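PDB 4F4F: threonine synthase from Brucella melitensis bv. 1, which probably catalyses the conversion of O-phospho-L-homoserine and water to L-threonine and phosphate, the last step of threonine biosynthesis, with pyridoxal 5'-phosphate as cofactor. Local coordinates for residues A[44-47]-A[48-51]; A[63-66]-A[67-70]; A[74-77]-A[78-81]; A[120-123]-A[124-128]; A[267-270]-A[271-275]. All coordinates share one frame; numbering follows the deposited sequence.

Contact 1: A[44-47]-A[48-51]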
# COMPACT_ATOMS: atom_id res chain seq x y z
N THR A 44 7.52 9.46 23.11
CA THR A 44 7.93 10.81 23.52
C THR A 44 9.06 11.32 22.64
O THR A 44 9.66 10.55 21.90
CB THR A 44 8.47 10.86 24.96
OG1 THR A 44 9.66 10.05 25.02
CG2 THR A 44 7.37 10.39 25.95
N ALA A 45 9.33 12.62 22.70
CA ALA A 45 10.48 13.21 21.96
C ALA A 45 11.78 12.44 22.29
O ALA A 45 12.54 12.09 21.41
CB ALA A 45 10.63 14.69 22.28
N GLU A 46 12.02 12.16 23.57
CA GLU A 46 13.25 11.44 23.95
C GLU A 46 13.28 10.02 23.39
O GLU A 46 14.34 9.54 23.03
CB GLU A 46 13.42 11.37 25.49
CG GLU A 46 13.92 12.64 26.09
CD GLU A 46 15.32 12.95 25.64
OE1 GLU A 46 16.14 12.02 25.48
OE2 GLU A 46 15.60 14.12 25.43
N GLN A 47 12.12 9.35 23.32
CA GLN A 47 12.05 8.01 22.78
C GLN A 47 12.34 8.06 21.28
O GLN A 47 12.91 7.12 20.76
CB GLN A 47 10.69 7.33 23.04
CG GLN A 47 10.58 6.79 24.45
CD GLN A 47 9.16 6.63 24.99
OE1 GLN A 47 8.16 7.08 24.42
NE2 GLN A 47 9.09 6.01 26.18
N ILE A 48 11.97 9.14 20.61
CA ILE A 48 12.31 9.29 19.19
C ILE A 48 13.81 9.61 19.05
O ILE A 48 14.50 9.02 18.21
CB ILE A 48 11.41 10.33 18.46
CG1 ILE A 48 9.93 9.88 18.49
CG2 ILE A 48 11.92 10.56 17.03
CD1 ILE A 48 8.96 10.97 18.03
N ARG A 49 14.31 10.53 19.88
CA ARG A 49 15.77 10.79 19.87
C ARG A 49 16.57 9.50 20.06
O ARG A 49 17.61 9.32 19.41
CB ARG A 49 16.16 11.84 20.88
CG ARG A 49 15.71 13.25 20.50
CD ARG A 49 16.34 14.36 21.33
NE ARG A 49 15.53 15.56 21.18
CZ ARG A 49 14.49 15.88 21.97
NH1 ARG A 49 14.17 15.12 23.03
NH2 ARG A 49 13.78 16.99 21.74
N ALA A 50 16.05 8.59 20.86
CA ALA A 50 16.72 7.31 21.13
C ALA A 50 16.82 6.41 19.90
O ALA A 50 17.63 5.51 19.87
CB ALA A 50 16.07 6.57 22.31
N LEU A 51 16.03 6.67 18.87
CA LEU A 51 16.08 5.91 17.60
C LEU A 51 17.21 6.35 16.67
O LEU A 51 17.49 5.67 15.67
CB LEU A 51 14.74 6.05 16.87
CG LEU A 51 13.57 5.46 17.66
CD1 LEU A 51 12.28 5.65 16.90
CD2 LEU A 51 13.81 4.02 18.08
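The carbonyl oxygen of Ala45 receives the backbone N-H of Arg49 at 2.8 Å from O to N, an almost straight bond that closes one turn of the short helix 45-49. The turns on both sides follow suit: Ile48 N donates to Thr44 O and Ala50 N to Glu46 O. Above this ladder, the Arg49 side chain runs extended from CG to NE and reaches back over the first turn, where its NH1 meets Glu46 OE2 at 3.0 Å in a salt bridge. Glu46 attains this position by bending at chi2 (-66°), which curls its carboxylate back to the arginine; the two flat groups are turned 38° against each other. The methyl CB of Ala45 lies 3.6 Å from Arg49 NH1, so the guanidinium borders a methyl group as well as the carboxylate. A second salt bridge, from Arg49 NH2 to Asp250, ties the same group to a neighbouring loop and probably limits its rotation. On the other flank, Ile48 and Leu51 turn hydrocarbon to Leu244 of helix 236-245, while CG of Leu51 sits 3.6 Å from Gln47 O. At the start of the helix the exchange is reciprocal: Gln47 N donates to Thr44 OG1 at 3.1 Å, and Thr44 N to Gln47 OE1 at 2.8 Å. With Thr44 as N-cap, this pairing is a textbook capping box.

Contact 2: A[63-66]-A[67-70]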
# COMPACT_ATOMS: atom_id res chain seq x y z
N VAL A 63 9.08 0.58 16.29
CA VAL A 63 7.82 1.25 15.90
C VAL A 63 6.65 0.25 15.81
O VAL A 63 5.51 0.53 16.21
CB VAL A 63 8.10 2.09 14.60
CG1 VAL A 63 6.88 2.47 13.80
CG2 VAL A 63 8.93 3.32 15.01
N LEU A 64 6.93 -0.94 15.29
CA LEU A 64 5.91 -1.94 15.05
C LEU A 64 5.58 -2.89 16.22
O LEU A 64 4.43 -3.34 16.32
CB LEU A 64 6.26 -2.79 13.80
CG LEU A 64 6.44 -1.98 12.52
CD1 LEU A 64 6.73 -2.89 11.35
CD2 LEU A 64 5.24 -1.06 12.21
N THR A 65 6.55 -3.21 17.07
CA THR A 65 6.33 -4.20 18.11
C THR A 65 5.07 -3.94 18.97
O THR A 65 4.31 -4.87 19.23
CB THR A 65 7.60 -4.37 19.00
OG1 THR A 65 8.63 -4.94 18.22
CG2 THR A 65 7.39 -5.30 20.21
N PRO A 66 4.83 -2.67 19.36
CA PRO A 66 3.66 -2.43 20.22
C PRO A 66 2.36 -2.82 19.54
O PRO A 66 1.42 -3.20 20.22
CB PRO A 66 3.69 -0.92 20.49
CG PRO A 66 5.08 -0.48 20.17
CD PRO A 66 5.70 -1.50 19.24
N PHE A 67 2.30 -2.70 18.22
CA PHE A 67 1.11 -3.11 17.49
C PHE A 67 0.78 -4.60 17.53
O PHE A 67 -0.39 -4.98 17.32
CB PHE A 67 1.18 -2.65 16.02
CG PHE A 67 1.08 -1.16 15.84
CD1 PHE A 67 -0.13 -0.52 15.95
CD2 PHE A 67 2.20 -0.40 15.54
CE1 PHE A 67 -0.24 0.85 15.79
CE2 PHE A 67 2.12 0.98 15.37
CZ PHE A 67 0.88 1.61 15.48
N THR A 68 1.79 -5.44 17.78
CA THR A 68 1.62 -6.89 17.79
C THR A 68 1.15 -7.49 19.10
O THR A 68 0.88 -8.70 19.16
CB THR A 68 2.92 -7.61 17.37
OG1 THR A 68 3.92 -7.44 18.36
CG2 THR A 68 3.41 -7.07 16.03
N GLY A 69 1.04 -6.66 20.14
CA GLY A 69 0.36 -7.02 21.38
C GLY A 69 1.00 -8.18 22.10
O GLY A 69 0.31 -8.96 22.78
N GLY A 70 2.30 -8.34 21.93
CA GLY A 70 2.99 -9.47 22.52
C GLY A 70 2.72 -10.83 21.91
O GLY A 70 3.13 -11.84 22.47
O HOH W 1 4.15 -6.31 21.68
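The ring of Phe67 turns its edge to the backbone of the preceding turn, with CD2 3.5 Å from Val63 O and the carbonyl oxygen of Leu64 also close to the ring plane. Its CG stands anti to its own carbonyl carbon (chi1 -69°), which swings the ring back along the chain to that edge contact. Val63 O is buried here and has no hydrogen-bonding partner in the model; the weakly positive ring hydrogens may partly compensate. Beyond the oxygens, the ring packs on Val270 and Met274 of helix 263-274.

Thr65 O is the polar hub. Thr68 OG1 donates to it at 2.7 Å, in the carbonyl plane and on a lone pair, whereas Thr68 N arrives from above that plane at 3.0 Å. A water donates to the same oxygen and accepts from Gly70 N, 2.8 Å from the water oxygen, extending the network to the end of the turn. The bond from OG1 would hold the Thr68 hydroxyl in its rotation, and the methyl CG2 is left to pack on Phe77. Weaker bonds flank the hub, Phe67 N to Leu64 O and Gly69 N to Pro66 O. Gly69 and Gly70 then adopt positive phi. Successive bonds to the third residue back, followed by left-handed glycines, make a compact connection of 3-10-like turns between helices 56-64 and 74-86.

Contact 3: A[74-77]-A[78-81]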
# COMPACT_ATOMS: atom_id res chain seq x y z
N ALA A 74 9.84 -11.74 20.54
CA ALA A 74 10.80 -10.79 20.03
C ALA A 74 11.80 -11.39 19.05
O ALA A 74 12.08 -10.79 18.03
CB ALA A 74 11.53 -10.10 21.18
N ALA A 75 12.33 -12.56 19.37
CA ALA A 75 13.30 -13.19 18.49
C ALA A 75 12.66 -13.53 17.13
O ALA A 75 13.31 -13.35 16.08
CB ALA A 75 13.91 -14.45 19.15
N ASP A 76 11.42 -14.02 17.14
CA ASP A 76 10.73 -14.37 15.90
C ASP A 76 10.40 -13.11 15.09
O ASP A 76 10.62 -13.07 13.88
CB ASP A 76 9.45 -15.16 16.17
CG ASP A 76 9.73 -16.49 16.82
OD1 ASP A 76 10.44 -17.29 16.21
OD2 ASP A 76 9.27 -16.68 17.96
N PHE A 77 9.90 -12.07 15.75
CA PHE A 77 9.67 -10.78 15.07
C PHE A 77 10.96 -10.18 14.46
O PHE A 77 10.94 -9.77 13.30
CB PHE A 77 8.93 -9.80 15.98
CG PHE A 77 8.21 -8.67 15.25
CD1 PHE A 77 7.30 -8.94 14.24
CD2 PHE A 77 8.38 -7.38 15.64
CE1 PHE A 77 6.65 -7.92 13.58
CE2 PHE A 77 7.73 -6.35 15.00
CZ PHE A 77 6.84 -6.61 13.98
N GLU A 78 12.08 -10.18 15.21
CA GLU A 78 13.43 -9.83 14.69
C GLU A 78 14.18 -10.99 14.00
O GLU A 78 15.46 -11.26 14.26
CB GLU A 78 14.41 -9.44 15.80
CG GLU A 78 15.76 -9.08 15.21
CD GLU A 78 16.83 -8.79 16.21
OE1 GLU A 78 18.01 -8.75 15.78
OE2 GLU A 78 16.53 -8.62 17.41
N ARG A 79 13.44 -11.81 13.32
CA ARG A 79 13.97 -12.59 12.25
C ARG A 79 13.14 -12.14 11.06
O ARG A 79 13.66 -11.88 10.02
CB ARG A 79 13.74 -14.04 12.58
CG ARG A 79 14.13 -15.07 11.55
CD ARG A 79 13.62 -16.42 12.07
NE ARG A 79 12.34 -16.83 11.48
CZ ARG A 79 11.10 -16.40 11.79
NH1 ARG A 79 10.06 -16.91 11.13
NH2 ARG A 79 10.84 -15.49 12.72
N MET A 80 11.84 -12.02 11.23
CA MET A 80 10.97 -11.83 10.08
C MET A 80 11.10 -10.38 9.53
O MET A 80 11.09 -10.18 8.33
CB MET A 80 9.53 -12.24 10.40
CG MET A 80 8.76 -11.34 11.35
SD MET A 80 7.12 -12.05 11.71
CE MET A 80 7.42 -13.53 12.64
N VAL A 81 11.31 -9.40 10.42
CA VAL A 81 11.56 -8.01 9.99
C VAL A 81 12.91 -7.94 9.26
O VAL A 81 13.02 -7.39 8.17
CB VAL A 81 11.47 -7.01 11.17
CG1 VAL A 81 11.88 -5.62 10.73
CG2 VAL A 81 10.07 -6.97 11.75
O HOH W 2 15.94 -13.13 16.08
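Asp76 O accepts two backbone N-H groups at once, from Arg79 and from Met80, each 3.1 Å from N to O. Both donors come from the same face of the carbonyl plane, but not alike: Met80 N is only slightly tilted from it, as expected of a regular helical bond, while Arg79 N stands well above it. This goes with a local distortion at Glu78, whose psi of 36° departs from helical values; the N-H of Arg79 is poorly aligned with its usual acceptor, Ala75 O. A water donates to Ala75 O in place of that N-H, 2.6 Å from its oxygen, and also to Glu78 O.

The distortion lies on the exposed side of helix 74-86. There Asp76 and Arg79 form a long salt bridge, OD1 to NH2 at 3.9 Å, with the oxygen well out of the guanidinium plane and the two flat groups nearly perpendicular; this pairing of the end groups rests on charge, with no N-H aimed at the carboxylate. Glu78 instead pairs through OE1 with Arg82.

The opposite character belongs to the buried side, where a Met-aromatic contact and a CH-pi contact share the Phe77 ring. CG2 of Val81 sits over the centre of one face, 3.9 Å from the centroid, whereas SD of Met80 approaches the edge, 4.0 Å from CD1. Met80 places its CG between the backbone N and the carbonyl carbon (chi1 71°), which carries the sulfur alongside the ring instead of over it. Leu61 of helix 56-64 touches both Phe77 and Val81, and helix 117-134 meets Met80 through Met127 and Tyr130.

Contact 4: A[120-123]-A[124-128]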
# COMPACT_ATOMS: atom_id res chain seq x y z
N ALA A 120 5.16 -3.16 2.73
CA ALA A 120 4.20 -3.84 3.58
C ALA A 120 4.11 -5.35 3.22
O ALA A 120 4.02 -6.17 4.11
CB ALA A 120 2.81 -3.19 3.52
N MET A 121 4.11 -5.70 1.94
CA MET A 121 3.87 -7.10 1.57
C MET A 121 4.91 -8.05 2.12
O MET A 121 4.59 -9.15 2.58
CB MET A 121 3.82 -7.29 0.07
CG MET A 121 2.59 -6.74 -0.52
SD MET A 121 1.21 -7.88 -0.39
CE MET A 121 0.48 -7.05 -1.80
N GLN A 122 6.17 -7.64 2.07
CA GLN A 122 7.25 -8.55 2.41
C GLN A 122 7.18 -8.91 3.90
O GLN A 122 7.49 -10.03 4.29
CB GLN A 122 8.61 -7.92 2.04
CG GLN A 122 8.93 -7.91 0.56
CD GLN A 122 9.14 -9.29 -0.01
OE1 GLN A 122 9.60 -10.21 0.69
NE2 GLN A 122 8.77 -9.47 -1.29
N LEU A 123 6.71 -7.99 4.72
CA LEU A 123 6.54 -8.28 6.15
C LEU A 123 5.22 -8.99 6.42
O LEU A 123 5.17 -9.97 7.19
CB LEU A 123 6.67 -6.99 6.98
CG LEU A 123 6.59 -7.15 8.52
CD1 LEU A 123 7.61 -8.16 9.00
CD2 LEU A 123 6.71 -5.80 9.24
N LEU A 124 4.14 -8.47 5.82
CA LEU A 124 2.80 -9.09 5.93
C LEU A 124 2.85 -10.59 5.63
O LEU A 124 2.27 -11.39 6.36
CB LEU A 124 1.78 -8.43 4.97
CG LEU A 124 0.40 -9.11 4.86
CD1 LEU A 124 -0.20 -9.12 6.27
CD2 LEU A 124 -0.57 -8.41 3.92
N ALA A 125 3.50 -10.98 4.54
CA ALA A 125 3.51 -12.41 4.16
C ALA A 125 4.21 -13.26 5.25
O ALA A 125 3.74 -14.37 5.56
CB ALA A 125 4.10 -12.62 2.78
N ARG A 126 5.26 -12.71 5.86
CA ARG A 126 6.00 -13.40 6.92
C ARG A 126 5.26 -13.41 8.25
O ARG A 126 5.26 -14.42 8.95
CB ARG A 126 7.42 -12.81 7.09
CG ARG A 126 8.29 -13.08 5.88
CD ARG A 126 9.66 -12.43 5.89
NE ARG A 126 10.52 -12.94 4.81
CZ ARG A 126 10.49 -12.49 3.55
NH1 ARG A 126 9.63 -11.53 3.18
NH2 ARG A 126 11.31 -12.98 2.65
N MET A 127 4.60 -12.31 8.59
CA MET A 127 3.79 -12.26 9.80
C MET A 127 2.66 -13.28 9.68
O MET A 127 2.37 -14.01 10.61
CB MET A 127 3.21 -10.85 10.03
CG MET A 127 4.29 -9.83 10.35
SD MET A 127 3.64 -8.30 10.98
CE MET A 127 2.65 -7.66 9.61
N MET A 128 2.01 -13.30 8.51
CA MET A 128 0.91 -14.22 8.27
C MET A 128 1.41 -15.67 8.35
O MET A 128 0.74 -16.51 8.93
CB MET A 128 0.24 -13.96 6.94
CG MET A 128 -0.98 -14.85 6.70
SD MET A 128 -1.84 -14.52 5.13
CE MET A 128 -2.11 -12.75 5.22
O HOH W 3 10.58 -12.72 -0.06
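Gln122 and Arg126, one turn apart, hold the polar side of this helical stretch, while Leu123 and Met127 form its close-packed apolar side. On the apolar side, the CD1 branch of Leu123 lies 4.0 Å from Met127 CG, and the two chains cross at a slant. The bend of Met127 at chi3 (-63°) turns its methyl CE back to Leu123 CG. Val81 and Tyr85 of helix 74-86 pack on Leu123, and Ala230 of helix 229-232 on Met127, which lines this flank with hydrocarbon. Leu124 faces helix 229-232 as well.

The stretch belongs to helix 117-134, which starts at Lys117, the predicted site of cofactor attachment in this fold-type II pyridoxal-phosphate enzyme, although no bond to the cofactor is present here. The side chain of Met121 is about 5 Å from the side chain of Lys117.

The solvent side is the flank of Arg126, which is partly exposed and bridged by water, though its polar atoms are firmly bonded. Its NH1 donates to two oxygens of one residue, Gln122 O and Gln122 OE1, each at 2.8 Å and both near the guanidinium plane. Gln122 bends at chi2 (-67°) to bring its amide alongside the arginine, the planes 43° apart. A water spans the pair, donating to OE1 and accepting from Arg126 NH2 at 2.8 Å, and Glu155 O takes a hydrogen bond from Gln122 NE2.

Contact 5: A[267-270]-A[271-275]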
# COMPACT_ATOMS: atom_id res chain seq x y z
N ALA A 267 -0.85 5.65 7.08
CA ALA A 267 0.31 5.24 7.89
C ALA A 267 1.12 6.41 8.40
O ALA A 267 1.63 6.36 9.55
CB ALA A 267 1.21 4.26 7.13
N GLY A 268 1.20 7.47 7.61
CA GLY A 268 1.83 8.73 8.03
C GLY A 268 1.02 9.40 9.12
O GLY A 268 1.57 9.90 10.11
N TYR A 269 -0.30 9.36 8.98
CA TYR A 269 -1.19 9.83 10.03
C TYR A 269 -0.95 9.05 11.34
O TYR A 269 -0.92 9.65 12.44
CB TYR A 269 -2.64 9.78 9.57
CG TYR A 269 -3.65 10.09 10.64
CD1 TYR A 269 -4.00 11.40 10.95
CD2 TYR A 269 -4.26 9.09 11.34
CE1 TYR A 269 -4.91 11.68 11.94
CE2 TYR A 269 -5.20 9.36 12.32
CZ TYR A 269 -5.51 10.66 12.61
OH TYR A 269 -6.40 10.90 13.64
N VAL A 270 -0.76 7.76 11.23
CA VAL A 270 -0.55 6.91 12.37
C VAL A 270 0.76 7.32 13.03
O VAL A 270 0.83 7.45 14.26
CB VAL A 270 -0.54 5.39 12.02
CG1 VAL A 270 -0.10 4.56 13.27
CG2 VAL A 270 -1.92 4.96 11.57
N ALA A 271 1.81 7.51 12.24
CA ALA A 271 3.07 7.98 12.79
C ALA A 271 2.91 9.26 13.60
O ALA A 271 3.43 9.39 14.70
CB ALA A 271 4.09 8.17 11.69
N LYS A 272 2.20 10.21 13.03
CA LYS A 272 1.88 11.44 13.72
C LYS A 272 1.11 11.17 15.02
O LYS A 272 1.45 11.75 16.06
CB LYS A 272 1.06 12.36 12.81
CG LYS A 272 0.74 13.74 13.38
CD LYS A 272 0.02 14.64 12.38
CE LYS A 272 -0.04 16.08 12.86
NZ LYS A 272 -1.13 16.88 12.20
N ARG A 273 0.08 10.35 14.97
CA ARG A 273 -0.64 9.98 16.20
C ARG A 273 0.28 9.36 17.26
O ARG A 273 0.05 9.54 18.47
CB ARG A 273 -1.80 9.03 15.89
CG ARG A 273 -2.98 9.68 15.17
CD ARG A 273 -3.70 10.70 16.05
NE ARG A 273 -4.25 10.08 17.26
CZ ARG A 273 -5.44 9.49 17.35
NH1 ARG A 273 -6.27 9.46 16.32
NH2 ARG A 273 -5.81 8.95 18.49
N MET A 274 1.31 8.63 16.83
CA MET A 274 2.24 8.01 17.76
C MET A 274 3.23 9.01 18.39
O MET A 274 3.89 8.67 19.35
CB MET A 274 3.03 6.90 17.10
CG MET A 274 2.18 5.73 16.63
SD MET A 274 3.13 4.64 15.57
CE MET A 274 4.26 3.94 16.79
N GLY A 275 3.31 10.23 17.83
CA GLY A 275 4.17 11.30 18.38
C GLY A 275 5.22 11.83 17.42
O GLY A 275 5.94 12.73 17.77
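Tyr269 and Arg273 run side by side in the same direction, the arginine's hydrocarbon lying over one face of the phenol ring. CG of Arg273 rests 3.6 Å above the ring plane, displaced toward the rim, in a CH-pi contact. Two successive bends, at chi2 (-67°) and chi3 (-61°), then fold the chain up along the ring until NH1 donates to Tyr269 OH at 3.0 Å. The guanidinium stands almost perpendicular to the ring, and the phenolic oxygen lies near its plane, at its edge. One side chain is thus held twice by the other, by carbon over the face and by nitrogen at the hydroxyl; a long, weak ion pair with Glu327 adds a further partner for NH1.

Val270 and Met274 meet differently, with CG1 of Val270 4.0 Å from SD of Met274, and Val236 of helix 236-245 packs against both. The extended chain of Lys272 ends in a salt bridge with Glu362.

Beneath these pairs the backbone is regular, as in Arg273 N to Tyr269 O at 2.8 Å, until Gly275 takes a positive phi of 121°. Its N-H bonds back to Lys272 O at 3.0 Å and weakly to Ala271 O. That Schellman motif closes helix 263-274, the crossover helix of a beta-alpha-beta unit between strands 253-258 and 278-285.

Overall arrangement
All five contacts are made within single helical stretches or turns, but their chemistry follows their depth. Contact 1 lies at the surface, its centre about 27 Å from the centre of the chain, and relies on capping and charge. Contacts 4 and 5 are buried in the cofactor-binding part and place apolar flanks beside one polar pair each. Contacts 2 and 3 are intermediate. Contact 2 is the junction of the set: Phe77 of contact 3, Leu123 of contact 4 and Met274 of contact 5 all pack on it. Contacts 2 and 3 thus join the N-terminal region to helices 117-134 and 263-274, whereas contact 1 touches only contact 5 among the others, through Ile48 and Gly275.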